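Side-chain contacts in UPF0141 protein yjdB (Campylobacter jejuni subsp. jejuni HB93-13, PDB 4TN0), which probably transfers phosphoethanolamine to acceptors at the bacterial envelope through a zinc-bound phosphothreonine site, and is required for polymyxin resistance and motility: residues G109-G113 / V114-L118; A244-P247 / S248-H252; F257-D261 / E262-N266. All coordinates share one frame; numbering follows the deposited sequence.

Interaction 1. Residues G109-G113 / V114-L118; sequences GGCKG and VCDRL
C111 and C115 are joined covalently, SG to SG at 2.1 Å, and the bridge pins together two chain segments that the intervening residues bend back on one another. Both sulfurs stand between the backbone N and the carbonyl carbon of their own residue (chi1 61° and 68°), facing each other across a disulfide torsion, chi3, of -64°. Beneath it the packing is tight: C111, C115 and V114 all lie on W103 of strand 100-105, and V114 continues over F73 and M91. One backbone bond closes the turn: V114 N binds C111 O at 3.0 Å in a nearly straight line, from well above the carbonyl plane. The valine branch CG2, beside its own backbone N, rests on the same oxygen at 3.3 Å. The outer side is looser. D116, exposed to solvent, leans its carboxylate over the loop, with OD1 3.5 Å from C111 SG and OD2 3.4 Å from G113 CA. The guanidinium of R117 passes G113 O at 3.9 Å from NH1, and its salt bridge goes instead to D92. K112, whose side chain lies about 7 Å from the bound zinc ion, turns NZ back to G109 O at 3.0 Å. K112 and G113, both at positive phi, occupy the corners of a type I' beta turn from C111 to V114, which is cross-braced by a disulfide in the loop between strands 100-105 and 120-123.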
ATOM      1  N   GLY A 109      10.517   4.501   9.292  1.00 36.53           N
ATOM      2  CA  GLY A 109      11.068   3.203   9.618  1.00 36.72           C
ATOM      3  C   GLY A 109      11.887   2.532   8.542  1.00 44.01           C
ATOM      4  O   GLY A 109      12.495   1.496   8.785  1.00 47.98           O
ATOM      5  N   GLY A 110      11.925   3.124   7.354  1.00 41.73           N
ATOM      6  CA  GLY A 110      12.647   2.523   6.249  1.00 42.97           C
ATOM      7  C   GLY A 110      11.886   1.431   5.514  1.00 40.90           C
ATOM      8  O   GLY A 110      10.678   1.280   5.691  1.00 38.40           O
ATOM      9  N   CYS A 111      12.577   0.683   4.662  1.00 37.50           N
ATOM     10  CA  CYS A 111      11.900  -0.338   3.871  1.00 42.33           C
ATOM     11  C   CYS A 111      11.942  -1.717   4.551  1.00 44.25           C
ATOM     12  O   CYS A 111      11.572  -2.726   3.936  1.00 38.55           O
ATOM     13  CB  CYS A 111      12.508  -0.421   2.458  1.00 40.21           C
ATOM     14  SG  CYS A 111      14.248  -0.873   2.419  1.00 45.09           S
ATOM     15  N   LYS A 112      12.427  -1.751   5.797  1.00 41.84           N
ATOM     16  CA  LYS A 112      12.567  -2.994   6.570  1.00 40.09           C
ATOM     17  C   LYS A 112      13.193  -4.124   5.755  1.00 43.97           C
ATOM     18  O   LYS A 112      12.758  -5.271   5.838  1.00 44.14           O
ATOM     19  CB  LYS A 112      11.213  -3.457   7.121  1.00 40.61           C
ATOM     20  CG  LYS A 112      10.481  -2.451   8.000  1.00 34.78           C
ATOM     21  CD  LYS A 112      11.014  -2.490   9.425  1.00 42.39           C
ATOM     22  CE  LYS A 112      10.374  -1.447  10.337  1.00 31.45           C
ATOM     23  NZ  LYS A 112      11.413  -0.485  10.756  1.00 41.44           N
ATOM     24  N   GLY A 113      14.206  -3.787   4.962  1.00 49.20           N
ATOM     25  CA  GLY A 113      14.978  -4.775   4.218  1.00 47.34           C
ATOM     26  C   GLY A 113      14.423  -5.234   2.880  1.00 45.77           C
ATOM     27  O   GLY A 113      15.031  -6.078   2.216  1.00 51.96           O
ATOM     28  N   VAL A 114      13.279  -4.693   2.475  1.00 42.30           N
ATOM     29  CA  VAL A 114      12.651  -5.116   1.229  1.00 39.79           C
ATOM     30  C   VAL A 114      13.372  -4.547  -0.005  1.00 46.79           C
ATOM     31  O   VAL A 114      13.541  -5.242  -1.010  1.00 41.50           O
ATOM     32  CB  VAL A 114      11.176  -4.700   1.194  1.00 38.38           C
ATOM     33  CG1 VAL A 114      10.554  -5.048  -0.142  1.00 43.14           C
ATOM     34  CG2 VAL A 114      10.414  -5.401   2.315  1.00 40.00           C
ATOM     35  N   CYS A 115      13.817  -3.293   0.100  1.00 44.81           N
ATOM     36  CA  CYS A 115      14.357  -2.520  -1.022  1.00 43.69           C
ATOM     37  C   CYS A 115      15.883  -2.593  -1.115  1.00 49.16           C
ATOM     38  O   CYS A 115      16.495  -1.985  -1.998  1.00 49.48           O
ATOM     39  CB  CYS A 115      13.964  -1.036  -0.884  1.00 43.22           C
ATOM     40  SG  CYS A 115      14.790  -0.214   0.534  0.75 44.06           S
ATOM     41  N   ASP A 116      16.485  -3.330  -0.191  1.00 46.84           N
ATOM     42  CA  ASP A 116      17.932  -3.312   0.003  1.00 47.52           C
ATOM     43  C   ASP A 116      18.773  -3.642  -1.238  1.00 54.62           C
ATOM     44  O   ASP A 116      19.868  -3.110  -1.414  1.00 55.91           O
ATOM     45  CB  ASP A 116      18.286  -4.269   1.138  1.00 48.10           C
ATOM     46  CG  ASP A 116      17.885  -3.720   2.501  1.00 50.87           C
ATOM     47  OD1 ASP A 116      17.201  -2.672   2.552  1.00 48.54           O
ATOM     48  OD2 ASP A 116      18.253  -4.337   3.519  1.00 54.88           O
ATOM     49  N   ARG A 117      18.266  -4.528  -2.084  1.00 50.72           N
ATOM     50  CA  ARG A 117      19.045  -5.001  -3.210  1.00 52.39           C
ATOM     51  C   ARG A 117      18.553  -4.389  -4.520  1.00 54.19           C
ATOM     52  O   ARG A 117      18.861  -4.888  -5.600  1.00 53.64           O
ATOM     53  CB  ARG A 117      19.002  -6.526  -3.276  1.00 46.71           C
ATOM     54  CG  ARG A 117      19.749  -7.221  -2.147  1.00 42.11           C
ATOM     55  CD  ARG A 117      19.272  -8.660  -2.026  1.00 37.01           C
ATOM     56  NE  ARG A 117      17.824  -8.669  -1.892  1.00 47.93           N
ATOM     57  CZ  ARG A 117      17.199  -8.495  -0.725  1.00 51.83           C
ATOM     58  NH1 ARG A 117      15.873  -8.494  -0.664  1.00 48.28           N
ATOM     59  NH2 ARG A 117      17.905  -8.319   0.387  1.00 43.49           N
ATOM     60  N   LEU A 118      17.821  -3.285  -4.422  1.00 51.32           N
ATOM     61  CA  LEU A 118      17.396  -2.582  -5.617  1.00 50.40           C
ATOM     62  C   LEU A 118      18.469  -1.578  -5.994  1.00 58.59           C
ATOM     63  O   LEU A 118      19.216  -1.100  -5.134  1.00 56.25           O
ATOM     64  CB  LEU A 118      16.065  -1.872  -5.411  1.00 46.89           C
ATOM     65  CG  LEU A 118      14.874  -2.813  -5.258  1.00 51.21           C
ATOM     66  CD1 LEU A 118      13.578  -2.026  -5.124  1.00 53.20           C
ATOM     67  CD2 LEU A 118      14.793  -3.806  -6.392  1.00 52.22           C
TER

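Interaction 2. Residues A244-P247 / S248-H252; sequences AIAP and SYQTH
The flat carboxamide of Q250 has the puckered ring of P247 (C-gamma endo) beside it, P247 CG lying 4.3 Å from Q250 NE2, a loose van der Waals contact. The amide is held by partners elsewhere in the chain: OE1 receives M241 N, NE2 bonds to S230 OG, and P247 itself also packs on M241. The other flat group, the ring of Y249, leads away from the proline and meets R29 in a cation-pi contact. Q250 reaches its partners as an extended chain, its CG anti to the carbonyl carbon (chi1 -69°). The two segments form the entry to a short, weakly bonded helical turn, about 248-251, in the alkaline phosphatase-like fold; backbone bonds of Y249 to E229 and of Q250 to G228 fasten it to the loop that follows the zinc ligands D226 and H227. P247 O is the first acceptor of this turn, taking Q250 N at 2.9 Å from a donor above the carbonyl plane. The next amides close on S248 O, H252 N at 2.8 Å and, weakly, T251 N. On the apolar side, A246 CB touches T251 CG2 at 4.2 Å and Q250 CB at 4.4 Å. That methyl of T251 stands beside its own backbone N, while OG1 stays 3.9 Å from P247 O without bonding to it.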
ATOM      1  N   ALA A 244      -3.567 -12.369  16.795  1.00 26.16           N
ATOM      2  CA  ALA A 244      -4.676 -13.255  17.118  1.00 28.04           C
ATOM      3  C   ALA A 244      -5.708 -12.585  18.062  1.00 30.57           C
ATOM      4  O   ALA A 244      -6.898 -12.923  18.037  1.00 25.56           O
ATOM      5  CB  ALA A 244      -4.146 -14.567  17.716  1.00 21.31           C
ATOM      6  N   ILE A 245      -5.281 -11.620  18.869  1.00 25.60           N
ATOM      7  CA  ILE A 245      -6.249 -10.996  19.747  1.00 27.96           C
ATOM      8  C   ILE A 245      -6.556  -9.583  19.295  1.00 32.27           C
ATOM      9  O   ILE A 245      -7.360  -8.908  19.917  1.00 31.77           O
ATOM     10  CB  ILE A 245      -5.786 -10.932  21.208  1.00 27.62           C
ATOM     11  CG1 ILE A 245      -4.620  -9.949  21.354  1.00 32.69           C
ATOM     12  CG2 ILE A 245      -5.409 -12.283  21.711  1.00 22.77           C
ATOM     13  CD1 ILE A 245      -4.188  -9.697  22.803  1.00 25.19           C
ATOM     14  N   ALA A 246      -5.932  -9.142  18.204  1.00 34.68           N
ATOM     15  CA  ALA A 246      -6.059  -7.749  17.777  1.00 31.60           C
ATOM     16  C   ALA A 246      -7.465  -7.440  17.278  1.00 33.31           C
ATOM     17  O   ALA A 246      -8.089  -8.272  16.638  1.00 33.77           O
ATOM     18  CB  ALA A 246      -5.024  -7.432  16.671  1.00 30.92           C
ATOM     19  N   PRO A 247      -7.964  -6.223  17.550  1.00 33.78           N
ATOM     20  CA  PRO A 247      -9.235  -5.796  16.951  1.00 33.40           C
ATOM     21  C   PRO A 247      -9.086  -5.595  15.439  1.00 36.83           C
ATOM     22  O   PRO A 247      -7.973  -5.326  14.939  1.00 33.72           O
ATOM     23  CB  PRO A 247      -9.519  -4.453  17.639  1.00 34.95           C
ATOM     24  CG  PRO A 247      -8.169  -3.942  18.008  1.00 32.45           C
ATOM     25  CD  PRO A 247      -7.325  -5.149  18.328  1.00 34.39           C
ATOM     26  N   SER A 248     -10.191  -5.694  14.710  1.00 32.91           N
ATOM     27  CA  SER A 248     -10.129  -5.517  13.262  1.00 32.55           C
ATOM     28  C   SER A 248      -9.597  -4.120  12.865  1.00 37.35           C
ATOM     29  O   SER A 248      -9.138  -3.944  11.738  1.00 34.46           O
ATOM     30  CB  SER A 248     -11.496  -5.771  12.631  1.00 29.73           C
ATOM     31  OG  SER A 248     -12.451  -4.851  13.106  1.00 47.44           O
ATOM     32  N   TYR A 249      -9.698  -3.141  13.776  1.00 36.40           N
ATOM     33  CA  TYR A 249      -9.123  -1.807  13.579  1.00 35.14           C
ATOM     34  C   TYR A 249      -7.653  -1.891  13.199  1.00 34.42           C
ATOM     35  O   TYR A 249      -7.166  -1.030  12.486  1.00 37.23           O
ATOM     36  CB  TYR A 249      -9.269  -0.924  14.832  1.00 32.82           C
ATOM     37  CG  TYR A 249     -10.667  -0.400  15.049  1.00 33.26           C
ATOM     38  CD1 TYR A 249     -11.428   0.034  13.972  1.00 30.24           C
ATOM     39  CD2 TYR A 249     -11.240  -0.357  16.335  1.00 30.13           C
ATOM     40  CE1 TYR A 249     -12.717   0.495  14.156  1.00 32.63           C
ATOM     41  CE2 TYR A 249     -12.532   0.107  16.525  1.00 28.11           C
ATOM     42  CZ  TYR A 249     -13.260   0.535  15.424  1.00 31.11           C
ATOM     43  OH  TYR A 249     -14.534   1.014  15.562  1.00 40.80           O
ATOM     44  N   GLN A 250      -6.954  -2.924  13.672  1.00 33.32           N
ATOM     45  CA  GLN A 250      -5.524  -3.062  13.396  1.00 31.74           C
ATOM     46  C   GLN A 250      -5.195  -3.995  12.224  1.00 33.00           C
ATOM     47  O   GLN A 250      -4.112  -3.876  11.662  1.00 32.98           O
ATOM     48  CB  GLN A 250      -4.774  -3.518  14.651  1.00 26.56           C
ATOM     49  CG  GLN A 250      -4.758  -2.417  15.702  1.00 29.95           C
ATOM     50  CD  GLN A 250      -3.892  -2.726  16.904  1.00 28.31           C
ATOM     51  OE1 GLN A 250      -2.919  -3.507  16.841  1.00 28.08           O
ATOM     52  NE2 GLN A 250      -4.238  -2.109  18.015  1.00 24.91           N
ATOM     53  N   THR A 251      -6.107  -4.898  11.852  1.00 30.23           N
ATOM     54  CA  THR A 251      -5.840  -5.868  10.782  1.00 34.71           C
ATOM     55  C   THR A 251      -6.591  -5.599   9.468  1.00 37.07           C
ATOM     56  O   THR A 251      -6.163  -6.032   8.379  1.00 40.61           O
ATOM     57  CB  THR A 251      -6.185  -7.321  11.250  1.00 33.90           C
ATOM     58  OG1 THR A 251      -7.571  -7.403  11.606  1.00 35.24           O
ATOM     59  CG2 THR A 251      -5.368  -7.691  12.454  1.00 33.41           C
ATOM     60  N   HIS A 252      -7.710  -4.890   9.571  1.00 36.21           N
ATOM     61  CA  HIS A 252      -8.559  -4.602   8.414  1.00 39.04           C
ATOM     62  C   HIS A 252      -8.103  -3.296   7.748  1.00 43.12           C
ATOM     63  O   HIS A 252      -8.325  -2.194   8.285  1.00 40.09           O
ATOM     64  CB  HIS A 252     -10.029  -4.523   8.864  1.00 38.21           C
ATOM     65  CG  HIS A 252     -11.016  -4.365   7.747  1.00 45.07           C
ATOM     66  ND1 HIS A 252     -10.690  -4.572   6.419  1.00 43.00           N
ATOM     67  CD2 HIS A 252     -12.326  -4.014   7.765  1.00 42.89           C
ATOM     68  CE1 HIS A 252     -11.759  -4.357   5.669  1.00 43.97           C
ATOM     69  NE2 HIS A 252     -12.764  -4.018   6.461  1.00 44.44           N
TER

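Interaction 3. Residues F257-D261 / E262-N266; sequences FWSND and EKLMN
A tight connection from strand 252-259 into helix 264-271 is built here from an ST turn at S259 and an Asx turn at D261, with L264 and M265 folding back onto the strand. S259 OG accepts D261 N, and S219 and S220 of the neighbouring strand also bond to that hydroxyl, which probably limits its rotation. D261 then turns the chain: OD1 takes K263 N at 2.9 Å, nearly along its C-O axis, and L264 N more weakly, while the backbone O of D261 accepts M265 N at 3.3 Å in the carbonyl plane. With its CG anti to the backbone N (chi1 179°), the aspartate lays its carboxyl carbon against L264 CG at 3.9 Å. L264 CB in turn sits 3.9 Å from F257 CZ, and the edge of that phenyl ring faces M265 N, close to the ring plane. M265 bends at chi2 (76°), which carries SD back over the strand, where S259 N gives it a weak hydrogen bond at 3.2 Å, and places CE 3.4 Å from W258 CD1. The sulfur is Met-aromatic with both rings, obliquely in each case, 4.6 Å from the centroid of the five-membered ring of W258. The thioether is thus a soft acceptor for a strand amide. D261 OD2 lies close to E218 OE2, which may raise the pKa of one of the two acids, while the backbone N-H groups on D261 OD1 would favour the charged form of D261.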
ATOM      1  N   PHE A 257      -7.254   0.044  -6.106  1.00 50.80           N
ATOM      2  CA  PHE A 257      -6.643  -0.178  -7.420  1.00 55.60           C
ATOM      3  C   PHE A 257      -7.188   0.752  -8.486  1.00 55.05           C
ATOM      4  O   PHE A 257      -8.386   1.048  -8.535  1.00 58.62           O
ATOM      5  CB  PHE A 257      -6.839  -1.625  -7.895  1.00 55.79           C
ATOM      6  CG  PHE A 257      -6.277  -1.891  -9.276  1.00 59.41           C
ATOM      7  CD1 PHE A 257      -4.907  -2.005  -9.475  1.00 56.79           C
ATOM      8  CD2 PHE A 257      -7.117  -2.014 -10.375  1.00 61.22           C
ATOM      9  CE1 PHE A 257      -4.392  -2.237 -10.733  1.00 59.08           C
ATOM     10  CE2 PHE A 257      -6.602  -2.249 -11.637  1.00 60.30           C
ATOM     11  CZ  PHE A 257      -5.240  -2.363 -11.814  1.00 62.29           C
ATOM     12  N   TRP A 258      -6.287   1.224  -9.333  1.00 56.07           N
ATOM     13  CA  TRP A 258      -6.694   1.982 -10.500  1.00 62.15           C
ATOM     14  C   TRP A 258      -5.823   1.612 -11.692  1.00 62.66           C
ATOM     15  O   TRP A 258      -4.625   1.355 -11.547  1.00 60.50           O
ATOM     16  CB  TRP A 258      -6.619   3.486 -10.233  1.00 56.09           C
ATOM     17  CG  TRP A 258      -6.964   4.312 -11.428  1.00 56.86           C
ATOM     18  CD1 TRP A 258      -8.194   4.797 -11.753  1.00 62.35           C
ATOM     19  CD2 TRP A 258      -6.072   4.765 -12.450  1.00 60.54           C
ATOM     20  NE1 TRP A 258      -8.129   5.515 -12.920  1.00 65.86           N
ATOM     21  CE2 TRP A 258      -6.834   5.512 -13.367  1.00 63.26           C
ATOM     22  CE3 TRP A 258      -4.702   4.605 -12.685  1.00 63.70           C
ATOM     23  CZ2 TRP A 258      -6.275   6.102 -14.496  1.00 66.14           C
ATOM     24  CZ3 TRP A 258      -4.149   5.193 -13.805  1.00 65.08           C
ATOM     25  CH2 TRP A 258      -4.934   5.931 -14.697  1.00 67.52           C
ATOM     26  N   SER A 259      -6.422   1.621 -12.877  1.00 64.96           N
ATOM     27  CA  SER A 259      -5.679   1.389 -14.104  1.00 62.25           C
ATOM     28  C   SER A 259      -6.357   2.120 -15.238  1.00 65.71           C
ATOM     29  O   SER A 259      -7.570   2.345 -15.194  1.00 67.34           O
ATOM     30  CB  SER A 259      -5.591  -0.101 -14.421  1.00 66.83           C
ATOM     31  OG  SER A 259      -4.728  -0.321 -15.516  1.00 72.46           O
ATOM     32  N   ASN A 260      -5.577   2.482 -16.253  1.00 68.38           N
ATOM     33  CA  ASN A 260      -6.136   3.055 -17.475  1.00 69.76           C
ATOM     34  C   ASN A 260      -6.580   1.942 -18.421  1.00 76.57           C
ATOM     35  O   ASN A 260      -7.437   2.145 -19.284  1.00 80.51           O
ATOM     36  CB  ASN A 260      -5.111   3.956 -18.162  1.00 62.68           C
ATOM     37  CG  ASN A 260      -3.778   3.268 -18.363  1.00 66.38           C
ATOM     38  OD1 ASN A 260      -3.711   2.041 -18.445  1.00 73.66           O
ATOM     39  ND2 ASN A 260      -2.705   4.051 -18.433  1.00 65.04           N
ATOM     40  N   ASP A 261      -6.009   0.759 -18.214  1.00 68.94           N
ATOM     41  CA  ASP A 261      -6.480  -0.461 -18.842  1.00 71.96           C
ATOM     42  C   ASP A 261      -7.727  -0.887 -18.103  1.00 75.72           C
ATOM     43  O   ASP A 261      -7.641  -1.467 -17.024  1.00 79.10           O
ATOM     44  CB  ASP A 261      -5.393  -1.540 -18.763  1.00 75.21           C
ATOM     45  CG  ASP A 261      -5.807  -2.872 -19.376  1.00 75.26           C
ATOM     46  OD1 ASP A 261      -7.001  -3.244 -19.345  1.00 74.83           O
ATOM     47  OD2 ASP A 261      -4.901  -3.563 -19.890  1.00 75.21           O
ATOM     48  N   GLU A 262      -8.891  -0.640 -18.687  1.00 77.53           N
ATOM     49  CA  GLU A 262     -10.117  -0.877 -17.942  1.00 78.31           C
ATOM     50  C   GLU A 262     -10.581  -2.317 -17.994  1.00 74.94           C
ATOM     51  O   GLU A 262     -11.748  -2.613 -17.729  1.00 78.46           O
ATOM     52  CB  GLU A 262     -11.238   0.082 -18.342  1.00 86.45           C
ATOM     53  CG  GLU A 262     -11.157   1.375 -17.498  1.00 87.26           C
ATOM     54  CD  GLU A 262     -12.409   2.235 -17.560  1.00 95.88           C
ATOM     55  OE1 GLU A 262     -13.286   1.946 -18.401  1.00 98.52           O
ATOM     56  OE2 GLU A 262     -12.523   3.189 -16.747  1.00 98.69           O
ATOM     57  N   LYS A 263      -9.679  -3.219 -18.344  1.00 72.84           N
ATOM     58  CA  LYS A 263     -10.034  -4.621 -18.272  1.00 77.80           C
ATOM     59  C   LYS A 263      -9.518  -5.145 -16.931  1.00 77.73           C
ATOM     60  O   LYS A 263     -10.154  -5.977 -16.268  1.00 73.64           O
ATOM     61  CB  LYS A 263      -9.424  -5.394 -19.442  1.00 79.94           C
ATOM     62  CG  LYS A 263      -9.605  -6.890 -19.340  1.00 75.18           C
ATOM     63  CD  LYS A 263      -8.323  -7.617 -19.002  1.00 75.87           C
ATOM     64  CE  LYS A 263      -8.587  -9.123 -18.947  1.00 77.67           C
ATOM     65  NZ  LYS A 263      -7.373  -9.949 -19.195  1.00 69.57           N
ATOM     66  N   LEU A 264      -8.390  -4.581 -16.512  1.00 77.71           N
ATOM     67  CA  LEU A 264      -7.863  -4.774 -15.171  1.00 72.24           C
ATOM     68  C   LEU A 264      -8.806  -4.108 -14.190  1.00 72.85           C
ATOM     69  O   LEU A 264      -9.174  -4.682 -13.157  1.00 73.49           O
ATOM     70  CB  LEU A 264      -6.459  -4.188 -15.055  1.00 64.13           C
ATOM     71  CG  LEU A 264      -5.480  -4.851 -16.019  1.00 69.22           C
ATOM     72  CD1 LEU A 264      -4.071  -4.285 -15.874  1.00 64.49           C
ATOM     73  CD2 LEU A 264      -5.509  -6.363 -15.814  1.00 66.66           C
ATOM     74  N   MET A 265      -9.217  -2.898 -14.545  1.00 71.47           N
ATOM     75  CA  MET A 265     -10.151  -2.141 -13.741  1.00 71.56           C
ATOM     76  C   MET A 265     -11.415  -2.917 -13.453  1.00 72.84           C
ATOM     77  O   MET A 265     -11.985  -2.796 -12.363  1.00 75.76           O
ATOM     78  CB  MET A 265     -10.503  -0.831 -14.448  1.00 74.20           C
ATOM     79  CG  MET A 265     -10.966   0.257 -13.521  1.00 76.23           C
ATOM     80  SD  MET A 265      -9.586   0.992 -12.636  1.00 70.27           S
ATOM     81  CE  MET A 265     -10.466   2.316 -11.816  1.00 66.61           C
ATOM     82  N   ASN A 266     -11.857  -3.730 -14.410  1.00 74.79           N
ATOM     83  CA  ASN A 266     -13.098  -4.463 -14.178  1.00 79.42           C
ATOM     84  C   ASN A 266     -12.838  -5.860 -13.588  1.00 80.54           C
ATOM     85  O   ASN A 266     -13.727  -6.420 -12.936  1.00 80.86           O
ATOM     86  CB  ASN A 266     -13.936  -4.558 -15.457  1.00 79.00           C
ATOM     87  CG  ASN A 266     -15.344  -5.080 -15.187  1.00 93.56           C
ATOM     88  OD1 ASN A 266     -16.089  -4.499 -14.382  1.00 88.05           O
ATOM     89  ND2 ASN A 266     -15.723  -6.170 -15.867  1.00 86.75           N
TER

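From the N terminus, interaction 1 comes first, closing a small loop between strands 100-105 and 120-123, the latter an outermost strand of the main sheet. Much later, interaction 2 leads from the chain beyond the small strand 237-238 into helix 248-251, which runs directly into strand 252-259. Interaction 3 lies at the far end of that strand, where the chain turns into helix 264-271, so interactions 2 and 3 bracket one strand of the sheet interior. All three are in series; none nests in or crosses another. Interactions 1 and 3 fall on opposite sides of the chain's centre, their nearest atoms about 18 Å apart.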